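Local coordinates for protein 28 kDa product (PDB 1UKF) that acts as the autoprocessed form of a secreted papain-like cysteine protease that elicits the hypersensitive response in resistant plants and probably impairs plant defence in others, at residues E24-S29 / A133-C138; Q56-A61 / T76-V81; E92-H97 / V181-V186. One frame throughout, in Å; residues are numbered along the deposited sequence.

Interaction 1 (E24-S29 / A133-C138)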
ATOM      1  N   GLU A  24      -2.284  -8.709   3.146  1.00  9.41           N
ATOM      2  CA  GLU A  24      -3.166  -9.324   4.139  1.00 10.30           C
ATOM      3  C   GLU A  24      -4.279  -8.326   4.470  1.00 11.21           C
ATOM      4  O   GLU A  24      -5.442  -8.704   4.604  1.00 11.78           O
ATOM      5  CB  GLU A  24      -2.372  -9.695   5.400  1.00 10.70           C
ATOM      6  CG  GLU A  24      -3.204 -10.205   6.587  1.00 12.30           C
ATOM      7  CD  GLU A  24      -3.889 -11.540   6.338  1.00 12.22           C
ATOM      8  OE1 GLU A  24      -3.602 -12.203   5.319  1.00 13.48           O
ATOM      9  OE2 GLU A  24      -4.720 -11.936   7.185  1.00 15.14           O
ATOM     10  N   TRP A  25      -3.931  -7.047   4.584  1.00 10.17           N
ATOM     11  CA  TRP A  25      -4.939  -6.030   4.874  1.00 10.21           C
ATOM     12  C   TRP A  25      -5.956  -5.987   3.733  1.00 10.46           C
ATOM     13  O   TRP A  25      -7.158  -5.886   3.974  1.00 12.12           O
ATOM     14  CB  TRP A  25      -4.293  -4.650   5.036  1.00 10.21           C
ATOM     15  CG  TRP A  25      -5.288  -3.566   5.354  1.00  9.05           C
ATOM     16  CD1 TRP A  25      -5.765  -3.219   6.588  1.00  8.86           C
ATOM     17  CD2 TRP A  25      -5.942  -2.706   4.415  1.00  8.65           C
ATOM     18  NE1 TRP A  25      -6.673  -2.194   6.474  1.00  9.47           N
ATOM     19  CE2 TRP A  25      -6.802  -1.858   5.151  1.00  9.54           C
ATOM     20  CE3 TRP A  25      -5.887  -2.566   3.022  1.00  9.63           C
ATOM     21  CZ2 TRP A  25      -7.598  -0.883   4.541  1.00 10.47           C
ATOM     22  CZ3 TRP A  25      -6.675  -1.597   2.415  1.00  9.76           C
ATOM     23  CH2 TRP A  25      -7.519  -0.767   3.174  1.00  9.40           C
ATOM     24  N   LEU A  26      -5.484  -6.062   2.490  1.00 10.83           N
ATOM     25  CA  LEU A  26      -6.390  -6.037   1.348  1.00 12.16           C
ATOM     26  C   LEU A  26      -7.390  -7.183   1.421  1.00 12.41           C
ATOM     27  O   LEU A  26      -8.576  -6.998   1.140  1.00 15.25           O
ATOM     28  CB  LEU A  26      -5.611  -6.126   0.031  1.00 12.21           C
ATOM     29  CG  LEU A  26      -4.949  -4.840  -0.475  1.00 12.35           C
ATOM     30  CD1 LEU A  26      -4.109  -5.137  -1.712  1.00 13.19           C
ATOM     31  CD2 LEU A  26      -6.021  -3.805  -0.801  1.00 13.08           C
ATOM     32  N   VAL A  27      -6.913  -8.363   1.807  1.00 12.49           N
ATOM     33  CA  VAL A  27      -7.777  -9.532   1.908  1.00 14.68           C
ATOM     34  C   VAL A  27      -8.901  -9.344   2.922  1.00 14.90           C
ATOM     35  O   VAL A  27     -10.039  -9.734   2.665  1.00 16.26           O
ATOM     36  CB  VAL A  27      -6.965 -10.793   2.279  1.00 13.38           C
ATOM     37  CG1 VAL A  27      -7.908 -11.965   2.555  1.00 16.17           C
ATOM     38  CG2 VAL A  27      -6.015 -11.143   1.142  1.00 15.62           C
ATOM     39  N   MET A  28      -8.601  -8.739   4.067  1.00 14.13           N
ATOM     40  CA  MET A  28      -9.643  -8.546   5.069  1.00 17.07           C
ATOM     41  C   MET A  28      -9.954  -7.086   5.397  1.00 14.88           C
ATOM     42  O   MET A  28     -10.352  -6.759   6.513  1.00 15.37           O
ATOM     43  CB  MET A  28      -9.297  -9.325   6.345  1.00 21.04           C
ATOM     44  CG  MET A  28      -7.822  -9.348   6.719  1.00 22.06           C
ATOM     45  SD  MET A  28      -7.162  -7.737   7.156  1.00 26.54           S
ATOM     46  CE  MET A  28      -7.839  -7.540   8.807  1.00 24.81           C
ATOM     47  N   SER A  29      -9.816  -6.219   4.398  1.00 14.06           N
ATOM     48  CA  SER A  29     -10.067  -4.792   4.573  1.00 14.37           C
ATOM     49  C   SER A  29     -11.516  -4.453   4.918  1.00 14.69           C
ATOM     50  O   SER A  29     -11.790  -3.384   5.459  1.00 13.99           O
ATOM     51  CB  SER A  29      -9.651  -4.029   3.311  1.00 15.90           C
ATOM     52  OG  SER A  29     -10.309  -4.540   2.164  1.00 18.62           O
ATOM     53  N   ALA A 133       5.695  -0.697   0.682  1.00  9.95           N
ATOM     54  CA  ALA A 133       4.365  -1.021   0.203  1.00  9.34           C
ATOM     55  C   ALA A 133       3.252  -0.636   1.163  1.00  8.98           C
ATOM     56  O   ALA A 133       3.385  -0.782   2.378  1.00  9.93           O
ATOM     57  CB  ALA A 133       4.291  -2.506  -0.097  1.00 10.90           C
ATOM     58  N   ILE A 134       2.164  -0.128   0.597  1.00  8.18           N
ATOM     59  CA  ILE A 134       0.976   0.240   1.352  1.00  8.59           C
ATOM     60  C   ILE A 134      -0.204  -0.261   0.524  1.00  7.41           C
ATOM     61  O   ILE A 134      -0.023  -0.764  -0.588  1.00  7.77           O
ATOM     62  CB  ILE A 134       0.869   1.774   1.578  1.00  8.82           C
ATOM     63  CG1 ILE A 134       0.752   2.520   0.245  1.00  9.78           C
ATOM     64  CG2 ILE A 134       2.081   2.256   2.366  1.00 10.03           C
ATOM     65  CD1 ILE A 134       0.564   4.022   0.393  1.00 11.68           C
ATOM     66  N   ALA A 135      -1.415  -0.147   1.053  1.00  8.19           N
ATOM     67  CA  ALA A 135      -2.580  -0.617   0.317  1.00  8.35           C
ATOM     68  C   ALA A 135      -3.774   0.285   0.545  1.00  8.08           C
ATOM     69  O   ALA A 135      -3.820   1.059   1.499  1.00  8.61           O
ATOM     70  CB  ALA A 135      -2.924  -2.052   0.734  1.00  9.63           C
ATOM     71  N   CYS A 136      -4.750   0.193  -0.343  1.00  8.02           N
ATOM     72  CA  CYS A 136      -5.953   0.992  -0.195  1.00  9.41           C
ATOM     73  C   CYS A 136      -7.132   0.308  -0.863  1.00  9.35           C
ATOM     74  O   CYS A 136      -6.968  -0.518  -1.764  1.00  9.79           O
ATOM     75  CB  CYS A 136      -5.753   2.411  -0.753  1.00  9.40           C
ATOM     76  SG  CYS A 136      -5.311   2.527  -2.498  1.00 10.18           S
ATOM     77  N   SER A 137      -8.324   0.641  -0.384  1.00 10.05           N
ATOM     78  CA  SER A 137      -9.557   0.075  -0.900  1.00 10.68           C
ATOM     79  C   SER A 137     -10.630   1.139  -0.806  1.00 10.43           C
ATOM     80  O   SER A 137     -10.775   1.799   0.224  1.00 12.08           O
ATOM     81  CB  SER A 137      -9.960  -1.145  -0.076  1.00 10.52           C
ATOM     82  OG  SER A 137     -11.202  -1.670  -0.514  1.00 13.32           O
ATOM     83  N   CYS A 138     -11.376   1.307  -1.888  1.00 10.15           N
ATOM     84  CA  CYS A 138     -12.432   2.299  -1.919  1.00 12.32           C
ATOM     85  C   CYS A 138     -13.769   1.576  -1.941  1.00 13.82           C
ATOM     86  O   CYS A 138     -14.094   0.878  -2.904  1.00 14.46           O
ATOM     87  CB  CYS A 138     -12.275   3.186  -3.155  1.00 11.95           C
ATOM     88  SG  CYS A 138     -13.245   4.703  -3.117  1.00 14.91           S
TER
HETATM   89  O   HOH W   1     -12.531  -3.365   1.239  1.00 25.43           O
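Trp25 reaches from helix 18-27 to strand 130-139 and lies against Ala135, Cys136 and Ser137 in turn. From a CB that points toward the strand, CG stands anti to the backbone N (chi1 -179°). Beyond it the six-membered ring reaches the strand: CE3 meets Ala135 CB at 3.8 Å, CZ3 lies 3.7 Å from Cys136 CA, and CH2 comes within 3.9 Å of Ser137 N, which sits at the ring edge near its plane. Over one face, offset toward the rim, lies Ser29 CB; NE1 is hydrogen-bonded to Glu152, and the ring stacks with Phe146. Beside the indole, Leu26 puts CG 3.7 Å from Ala135 CB and turns CD2 to Cys136 O, 3.6 Å away. The polar part is indirect: a water bridges Ser29 OG (2.7 Å) and Ser137 OG (2.8 Å). No direct hydrogen bond crosses. Helix and strand of this papain-like core, which also carry the active-site residues Cys18 and His132, are thus held here by buried apolar packing, with the small Ala135 methyl admitting two large side chains and a single water linking the two serine hydroxyls.

Interaction 2 (Q56-A61 / T76-V81)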
ATOM      1  N   GLN A  56       6.805 -13.602   2.293  1.00 11.43           N
ATOM      2  CA  GLN A  56       7.739 -14.612   1.815  1.00 11.28           C
ATOM      3  C   GLN A  56       7.403 -14.951   0.363  1.00 11.01           C
ATOM      4  O   GLN A  56       8.296 -15.254  -0.427  1.00 11.72           O
ATOM      5  CB  GLN A  56       7.678 -15.867   2.686  1.00 11.70           C
ATOM      6  CG  GLN A  56       8.167 -15.652   4.109  1.00 18.81           C
ATOM      7  CD  GLN A  56       8.527 -16.954   4.795  1.00 21.38           C
ATOM      8  OE1 GLN A  56       7.831 -17.957   4.650  1.00 24.79           O
ATOM      9  NE2 GLN A  56       9.617 -16.942   5.553  1.00 24.12           N
ATOM     10  N   VAL A  57       6.119 -14.904   0.014  1.00 10.93           N
ATOM     11  CA  VAL A  57       5.709 -15.159  -1.365  1.00 11.23           C
ATOM     12  C   VAL A  57       6.311 -14.033  -2.210  1.00 11.14           C
ATOM     13  O   VAL A  57       6.840 -14.269  -3.294  1.00 11.25           O
ATOM     14  CB  VAL A  57       4.168 -15.155  -1.510  1.00 12.96           C
ATOM     15  CG1 VAL A  57       3.784 -15.225  -2.979  1.00 14.35           C
ATOM     16  CG2 VAL A  57       3.573 -16.337  -0.761  1.00 15.81           C
ATOM     17  N   TYR A  58       6.225 -12.805  -1.705  1.00 10.22           N
ATOM     18  CA  TYR A  58       6.787 -11.643  -2.386  1.00  8.98           C
ATOM     19  C   TYR A  58       8.299 -11.828  -2.570  1.00  9.25           C
ATOM     20  O   TYR A  58       8.823 -11.651  -3.672  1.00 10.02           O
ATOM     21  CB  TYR A  58       6.520 -10.377  -1.564  1.00  9.84           C
ATOM     22  CG  TYR A  58       7.210  -9.136  -2.083  1.00  9.96           C
ATOM     23  CD1 TYR A  58       6.640  -8.366  -3.096  1.00 10.64           C
ATOM     24  CD2 TYR A  58       8.441  -8.740  -1.568  1.00 10.72           C
ATOM     25  CE1 TYR A  58       7.282  -7.229  -3.582  1.00 11.98           C
ATOM     26  CE2 TYR A  58       9.092  -7.608  -2.047  1.00 11.80           C
ATOM     27  CZ  TYR A  58       8.508  -6.858  -3.052  1.00 11.30           C
ATOM     28  OH  TYR A  58       9.156  -5.738  -3.531  1.00 14.77           O
ATOM     29  N   ASN A  59       8.990 -12.185  -1.488  1.00  9.29           N
ATOM     30  CA  ASN A  59      10.438 -12.386  -1.535  1.00  9.41           C
ATOM     31  C   ASN A  59      10.840 -13.509  -2.480  1.00  8.64           C
ATOM     32  O   ASN A  59      11.830 -13.386  -3.203  1.00 10.27           O
ATOM     33  CB  ASN A  59      11.003 -12.697  -0.146  1.00  9.58           C
ATOM     34  CG  ASN A  59      11.020 -11.492   0.766  1.00 12.24           C
ATOM     35  OD1 ASN A  59      11.064 -10.352   0.306  1.00 13.24           O
ATOM     36  ND2 ASN A  59      11.011 -11.740   2.070  1.00 11.39           N
ATOM     37  N   ASP A  60      10.089 -14.608  -2.462  1.00  9.38           N
ATOM     38  CA  ASP A  60      10.384 -15.741  -3.338  1.00 10.30           C
ATOM     39  C   ASP A  60      10.292 -15.303  -4.792  1.00 10.50           C
ATOM     40  O   ASP A  60      11.155 -15.633  -5.606  1.00 10.39           O
ATOM     41  CB  ASP A  60       9.399 -16.892  -3.101  1.00 11.75           C
ATOM     42  CG  ASP A  60       9.594 -17.573  -1.760  1.00 12.60           C
ATOM     43  OD1 ASP A  60      10.617 -17.312  -1.092  1.00 14.32           O
ATOM     44  OD2 ASP A  60       8.721 -18.382  -1.382  1.00 14.96           O
ATOM     45  N   ALA A  61       9.240 -14.560  -5.117  1.00  9.66           N
ATOM     46  CA  ALA A  61       9.049 -14.085  -6.483  1.00  9.79           C
ATOM     47  C   ALA A  61      10.125 -13.076  -6.872  1.00  9.95           C
ATOM     48  O   ALA A  61      10.589 -13.065  -8.014  1.00 11.66           O
ATOM     49  CB  ALA A  61       7.669 -13.465  -6.638  1.00 11.21           C
ATOM     50  N   THR A  76       7.045  -7.737 -10.877  1.00 11.92           N
ATOM     51  CA  THR A  76       6.790  -9.169 -10.884  1.00 12.32           C
ATOM     52  C   THR A  76       6.504  -9.685  -9.474  1.00 11.59           C
ATOM     53  O   THR A  76       5.564 -10.452  -9.265  1.00 12.22           O
ATOM     54  CB  THR A  76       7.992  -9.926 -11.484  1.00 12.53           C
ATOM     55  OG1 THR A  76       8.142  -9.553 -12.860  1.00 15.25           O
ATOM     56  CG2 THR A  76       7.791 -11.434 -11.385  1.00 14.57           C
ATOM     57  N   ALA A  77       7.310  -9.254  -8.508  1.00 10.44           N
ATOM     58  CA  ALA A  77       7.138  -9.677  -7.121  1.00 10.23           C
ATOM     59  C   ALA A  77       5.814  -9.185  -6.534  1.00  9.33           C
ATOM     60  O   ALA A  77       5.107  -9.939  -5.865  1.00  9.90           O
ATOM     61  CB  ALA A  77       8.309  -9.176  -6.279  1.00 11.34           C
ATOM     62  N   SER A  78       5.481  -7.922  -6.780  1.00 10.51           N
ATOM     63  CA  SER A  78       4.236  -7.361  -6.271  1.00 10.31           C
ATOM     64  C   SER A  78       3.044  -8.076  -6.892  1.00 11.17           C
ATOM     65  O   SER A  78       2.034  -8.317  -6.226  1.00 11.51           O
ATOM     66  CB  SER A  78       4.167  -5.864  -6.570  1.00 11.23           C
ATOM     67  OG  SER A  78       5.123  -5.160  -5.801  1.00 13.88           O
ATOM     68  N   THR A  79       3.157  -8.417  -8.170  1.00 10.73           N
ATOM     69  CA  THR A  79       2.080  -9.125  -8.849  1.00 12.37           C
ATOM     70  C   THR A  79       1.915 -10.517  -8.240  1.00 12.11           C
ATOM     71  O   THR A  79       0.798 -10.990  -8.050  1.00 11.94           O
ATOM     72  CB  THR A  79       2.369  -9.261 -10.361  1.00 12.42           C
ATOM     73  OG1 THR A  79       2.451  -7.957 -10.947  1.00 14.64           O
ATOM     74  CG2 THR A  79       1.264 -10.048 -11.055  1.00 14.49           C
ATOM     75  N   ALA A  80       3.031 -11.162  -7.921  1.00 12.08           N
ATOM     76  CA  ALA A  80       2.999 -12.501  -7.346  1.00 10.89           C
ATOM     77  C   ALA A  80       2.290 -12.544  -5.997  1.00 11.40           C
ATOM     78  O   ALA A  80       1.486 -13.440  -5.744  1.00 12.09           O
ATOM     79  CB  ALA A  80       4.419 -13.047  -7.204  1.00 12.12           C
ATOM     80  N   VAL A  81       2.569 -11.576  -5.128  1.00 11.36           N
ATOM     81  CA  VAL A  81       1.931 -11.589  -3.820  1.00 11.16           C
ATOM     82  C   VAL A  81       0.431 -11.315  -3.894  1.00 10.84           C
ATOM     83  O   VAL A  81      -0.337 -11.903  -3.131  1.00 10.53           O
ATOM     84  CB  VAL A  81       2.621 -10.605  -2.831  1.00 10.44           C
ATOM     85  CG1 VAL A  81       2.360  -9.161  -3.224  1.00 12.16           C
ATOM     86  CG2 VAL A  81       2.141 -10.884  -1.411  1.00 12.18           C
TER
HETATM   87  O   HOH W   2       7.369  -3.636  -5.365  1.00 36.34           O
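Tyr58, Ala61 and Val57 of helix 46-67 pack on Ala77, Ala80 and Val81 of helix 73-84, joining two consecutive helices of the helical part of this papain-like fold. The short segments run roughly antiparallel, at 143°, with their axes 7.9 Å apart. Alanines permit this closeness. Among the aliphatic contacts, Ala61 CB meets Ala80 CB at 3.3 Å, tighter than usual for two carbons, and also rests 3.9 Å from Ala77 CA. Farther along, Tyr58 CB lies 4.1 Å from Val81 CB, while Val57 CG1 comes to the backbone at Ala80 O and Val81 CA. The aromatic contact is a CH-pi interaction: Ala77 CB sits over one face of the Tyr58 ring, 3.9 Å from its centroid and 29° off the normal. Tyr58 CG is anti to the backbone N (chi1 173°); beyond it the ring lies against the other helix, and Ser78 OG lies at its edge, in plane, 3.7 Å from CE1. Polar linkage runs through water alone, which takes a 2.7 Å bond with Ser78 OG and a weak one of 3.3 Å with Tyr58 OH; Ser78 OG also bonds to Phe74 O of its own helix. The chemistry is that of a close helix-helix seam: small methyls set the spacing, one aromatic face adds dispersion, and no direct hydrogen bond ties the two segments.

Interaction 3 (E92-H97 / V181-V186); sequences EPKTVH and VNEFRV
An antiparallel strand pair at one margin of the central sheet joins Lys94, Thr95 and Val96 of the outermost strand 88-97 to Glu183, Asn182 and Val181 of strand 178-187. Lys94 and Glu183 form a hydrogen-bonded pair: Lys94 N gives to Glu183 O at 3.1 Å, and Glu183 N returns to Lys94 O at 2.7 Å. Val96 and Val181 form the next such pair; the bond from Val96 N to Val181 O is 2.9 Å long and nearly straight at 176°, and Val181 N answers to Val96 O. Between them Thr95 and Asn182 make a non-hydrogen-bonded pair whose side chains run side by side. Thr95 OG1 is 3.0 Å from Asn182 OD1, although another acceptor competes for the hydroxyl proton; Asn182 ND2 bonds to Ser123 OG on the next strand. On the other face of the sheet from Thr95 and Asn182, Lys94 and Glu183 lie side by side, Lys94 CD touching Glu183 OE1 at 3.5 Å, while OE2 of the same carboxylate is 3.5 Å from Val96 CG2. The lysine's extended chain carries NZ to a salt bridge with Asp112, which also lies close to Glu183 OE2; the closeness of the two acids would tend to favour protonation of one, an effect that the lysine charge should offset. Just before strand residues 94-97, Pro93 packs on Phe184, whose CG is anti to its carbonyl carbon (chi1 -62°) and whose ring atom CE2 lies 3.6 Å from Pro93 CG. Helix 102-113 covers the face bearing Val96 and Glu183, through Leu105, Thr108 and Val109. Phe75 of helix 73-84 lies against Pro93, Thr95 and Asn182 and meets Phe184 edge-to-face, while strand 119-126 flanks strand 178-187 on its other side.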
ATOM      1  N   GLU A  92      -2.011  -2.500 -16.218  1.00 19.97           N
ATOM      2  CA  GLU A  92      -0.559  -2.524 -16.199  1.00 20.26           C
ATOM      3  C   GLU A  92      -0.178  -1.633 -15.023  1.00 18.09           C
ATOM      4  O   GLU A  92      -0.811  -0.602 -14.799  1.00 18.65           O
ATOM      5  CB  GLU A  92      -0.018  -1.926 -17.501  1.00 22.62           C
ATOM      6  CG  GLU A  92       1.489  -1.758 -17.556  1.00 25.58           C
ATOM      7  CD  GLU A  92       2.225  -3.073 -17.421  1.00 27.81           C
ATOM      8  OE1 GLU A  92       1.790  -4.061 -18.047  1.00 29.61           O
ATOM      9  OE2 GLU A  92       3.241  -3.118 -16.697  1.00 31.61           O
ATOM     10  N   PRO A  93       0.835  -2.029 -14.237  1.00 16.89           N
ATOM     11  CA  PRO A  93       1.213  -1.175 -13.107  1.00 16.99           C
ATOM     12  C   PRO A  93       1.507   0.242 -13.592  1.00 17.29           C
ATOM     13  O   PRO A  93       2.217   0.433 -14.583  1.00 19.24           O
ATOM     14  CB  PRO A  93       2.449  -1.870 -12.552  1.00 16.93           C
ATOM     15  CG  PRO A  93       2.152  -3.316 -12.813  1.00 17.69           C
ATOM     16  CD  PRO A  93       1.601  -3.287 -14.225  1.00 17.51           C
ATOM     17  N   LYS A  94       0.955   1.231 -12.900  1.00 16.75           N
ATOM     18  CA  LYS A  94       1.156   2.623 -13.275  1.00 17.16           C
ATOM     19  C   LYS A  94       2.166   3.306 -12.366  1.00 18.28           C
ATOM     20  O   LYS A  94       2.168   3.096 -11.156  1.00 19.62           O
ATOM     21  CB  LYS A  94      -0.172   3.378 -13.218  1.00 17.92           C
ATOM     22  CG  LYS A  94      -0.060   4.839 -13.605  1.00 19.67           C
ATOM     23  CD  LYS A  94      -1.412   5.525 -13.555  1.00 19.65           C
ATOM     24  CE  LYS A  94      -1.287   6.997 -13.901  1.00 19.64           C
ATOM     25  NZ  LYS A  94      -2.604   7.680 -13.853  1.00 22.52           N
ATOM     26  N   THR A  95       3.029   4.125 -12.957  1.00 16.63           N
ATOM     27  CA  THR A  95       4.040   4.844 -12.198  1.00 17.43           C
ATOM     28  C   THR A  95       3.765   6.341 -12.237  1.00 17.63           C
ATOM     29  O   THR A  95       3.754   6.950 -13.307  1.00 20.09           O
ATOM     30  CB  THR A  95       5.453   4.596 -12.764  1.00 18.72           C
ATOM     31  OG1 THR A  95       5.743   3.194 -12.738  1.00 20.43           O
ATOM     32  CG2 THR A  95       6.495   5.336 -11.942  1.00 18.73           C
ATOM     33  N   VAL A  96       3.534   6.929 -11.070  1.00 15.75           N
ATOM     34  CA  VAL A  96       3.284   8.360 -10.982  1.00 16.72           C
ATOM     35  C   VAL A  96       4.523   8.990 -10.358  1.00 17.27           C
ATOM     36  O   VAL A  96       4.886   8.671  -9.224  1.00 16.34           O
ATOM     37  CB  VAL A  96       2.051   8.672 -10.101  1.00 15.23           C
ATOM     38  CG1 VAL A  96       1.775  10.169 -10.103  1.00 16.70           C
ATOM     39  CG2 VAL A  96       0.837   7.914 -10.617  1.00 16.62           C
ATOM     40  N   HIS A  97       5.179   9.870 -11.108  1.00 17.71           N
ATOM     41  CA  HIS A  97       6.388  10.527 -10.623  1.00 19.49           C
ATOM     42  C   HIS A  97       6.081  11.749  -9.772  1.00 20.39           C
ATOM     43  O   HIS A  97       5.052  12.398  -9.943  1.00 20.61           O
ATOM     44  CB  HIS A  97       7.288  10.921 -11.800  1.00 20.89           C
ATOM     45  CG  HIS A  97       7.732   9.760 -12.632  1.00 21.36           C
ATOM     46  ND1 HIS A  97       6.943   9.201 -13.615  1.00 23.89           N
ATOM     47  CD2 HIS A  97       8.870   9.027 -12.603  1.00 24.12           C
ATOM     48  CE1 HIS A  97       7.576   8.175 -14.155  1.00 24.23           C
ATOM     49  NE2 HIS A  97       8.747   8.048 -13.560  1.00 24.51           N
ATOM     50  N   VAL A 181       5.373   6.706  -7.210  1.00 15.12           N
ATOM     51  CA  VAL A 181       4.452   5.767  -6.598  1.00 14.10           C
ATOM     52  C   VAL A 181       4.000   4.804  -7.683  1.00 14.05           C
ATOM     53  O   VAL A 181       3.544   5.233  -8.743  1.00 13.49           O
ATOM     54  CB  VAL A 181       3.204   6.481  -6.038  1.00 13.61           C
ATOM     55  CG1 VAL A 181       2.210   5.457  -5.505  1.00 16.04           C
ATOM     56  CG2 VAL A 181       3.603   7.453  -4.941  1.00 15.72           C
ATOM     57  N   ASN A 182       4.149   3.509  -7.432  1.00 11.99           N
ATOM     58  CA  ASN A 182       3.702   2.512  -8.396  1.00 13.31           C
ATOM     59  C   ASN A 182       2.343   2.009  -7.935  1.00 13.36           C
ATOM     60  O   ASN A 182       2.148   1.715  -6.754  1.00 14.19           O
ATOM     61  CB  ASN A 182       4.667   1.330  -8.474  1.00 14.03           C
ATOM     62  CG  ASN A 182       6.070   1.747  -8.830  1.00 17.31           C
ATOM     63  OD1 ASN A 182       6.309   2.350  -9.877  1.00 18.72           O
ATOM     64  ND2 ASN A 182       7.013   1.424  -7.960  1.00 16.64           N
ATOM     65  N   GLU A 183       1.407   1.910  -8.867  1.00 12.86           N
ATOM     66  CA  GLU A 183       0.066   1.455  -8.545  1.00 12.42           C
ATOM     67  C   GLU A 183      -0.207   0.079  -9.121  1.00 11.96           C
ATOM     68  O   GLU A 183       0.034  -0.166 -10.302  1.00 13.06           O
ATOM     69  CB  GLU A 183      -0.976   2.422  -9.111  1.00 11.54           C
ATOM     70  CG  GLU A 183      -0.762   3.879  -8.761  1.00 13.44           C
ATOM     71  CD  GLU A 183      -1.706   4.788  -9.523  1.00 13.72           C
ATOM     72  OE1 GLU A 183      -2.446   4.285 -10.394  1.00 15.76           O
ATOM     73  OE2 GLU A 183      -1.710   6.005  -9.257  1.00 15.18           O
ATOM     74  N   PHE A 184      -0.705  -0.817  -8.278  1.00 10.61           N
ATOM     75  CA  PHE A 184      -1.070  -2.158  -8.705  1.00 10.53           C
ATOM     76  C   PHE A 184      -2.565  -2.279  -8.444  1.00 10.52           C
ATOM     77  O   PHE A 184      -2.993  -2.511  -7.311  1.00 10.73           O
ATOM     78  CB  PHE A 184      -0.295  -3.217  -7.919  1.00 11.19           C
ATOM     79  CG  PHE A 184       1.190  -3.138  -8.114  1.00  9.68           C
ATOM     80  CD1 PHE A 184       1.980  -2.361  -7.269  1.00 11.91           C
ATOM     81  CD2 PHE A 184       1.799  -3.799  -9.177  1.00 12.04           C
ATOM     82  CE1 PHE A 184       3.355  -2.246  -7.482  1.00 11.28           C
ATOM     83  CE2 PHE A 184       3.170  -3.688  -9.397  1.00 11.90           C
ATOM     84  CZ  PHE A 184       3.947  -2.910  -8.550  1.00 10.69           C
ATOM     85  N   ARG A 185      -3.354  -2.086  -9.497  1.00 11.09           N
ATOM     86  CA  ARG A 185      -4.807  -2.156  -9.406  1.00 11.77           C
ATOM     87  C   ARG A 185      -5.228  -3.616  -9.440  1.00 12.61           C
ATOM     88  O   ARG A 185      -4.950  -4.328 -10.405  1.00 13.43           O
ATOM     89  CB  ARG A 185      -5.433  -1.394 -10.571  1.00 12.77           C
ATOM     90  CG  ARG A 185      -6.944  -1.306 -10.522  1.00 14.78           C
ATOM     91  CD  ARG A 185      -7.446  -0.457 -11.671  1.00 19.15           C
ATOM     92  NE  ARG A 185      -8.890  -0.557 -11.848  1.00 22.67           N
ATOM     93  CZ  ARG A 185      -9.565   0.074 -12.803  1.00 24.42           C
ATOM     94  NH1 ARG A 185      -8.925   0.851 -13.665  1.00 25.57           N
ATOM     95  NH2 ARG A 185     -10.879  -0.078 -12.901  1.00 27.11           N
ATOM     96  N   VAL A 186      -5.905  -4.056  -8.385  1.00 12.43           N
ATOM     97  CA  VAL A 186      -6.318  -5.448  -8.281  1.00 12.92           C
ATOM     98  C   VAL A 186      -7.811  -5.634  -8.035  1.00 13.56           C
ATOM     99  O   VAL A 186      -8.503  -4.719  -7.591  1.00 14.74           O
ATOM    100  CB  VAL A 186      -5.541  -6.152  -7.143  1.00 13.15           C
ATOM    101  CG1 VAL A 186      -4.045  -5.942  -7.336  1.00 13.95           C
ATOM    102  CG2 VAL A 186      -5.982  -5.608  -5.788  1.00 13.93           C
TER

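In the fold
The three contacts lie at the corners of a nearly equilateral triangle: the centres of interactions 1 and 2 are about 16 Å apart, those of 1 and 3 about 15 Å, and those of 2 and 3 about 16 Å. Interactions 2 and 3 touch, Ser78 CB packing on Phe184 CZ at 3.6 Å, which seats helix 73-84 on the sheet. Interactions 1 and 3 reach that same sheet without meeting, strand 119-126 lying between their strands. Interaction 1 joins the helix and strand that carry Cys18 and His132; no contact includes a catalytic residue. Side chain to side chain, Tyr58 is about 7 Å from Cys18, Ala135 about 8 Å from Asp147, and Val181 about 10 Å from His132.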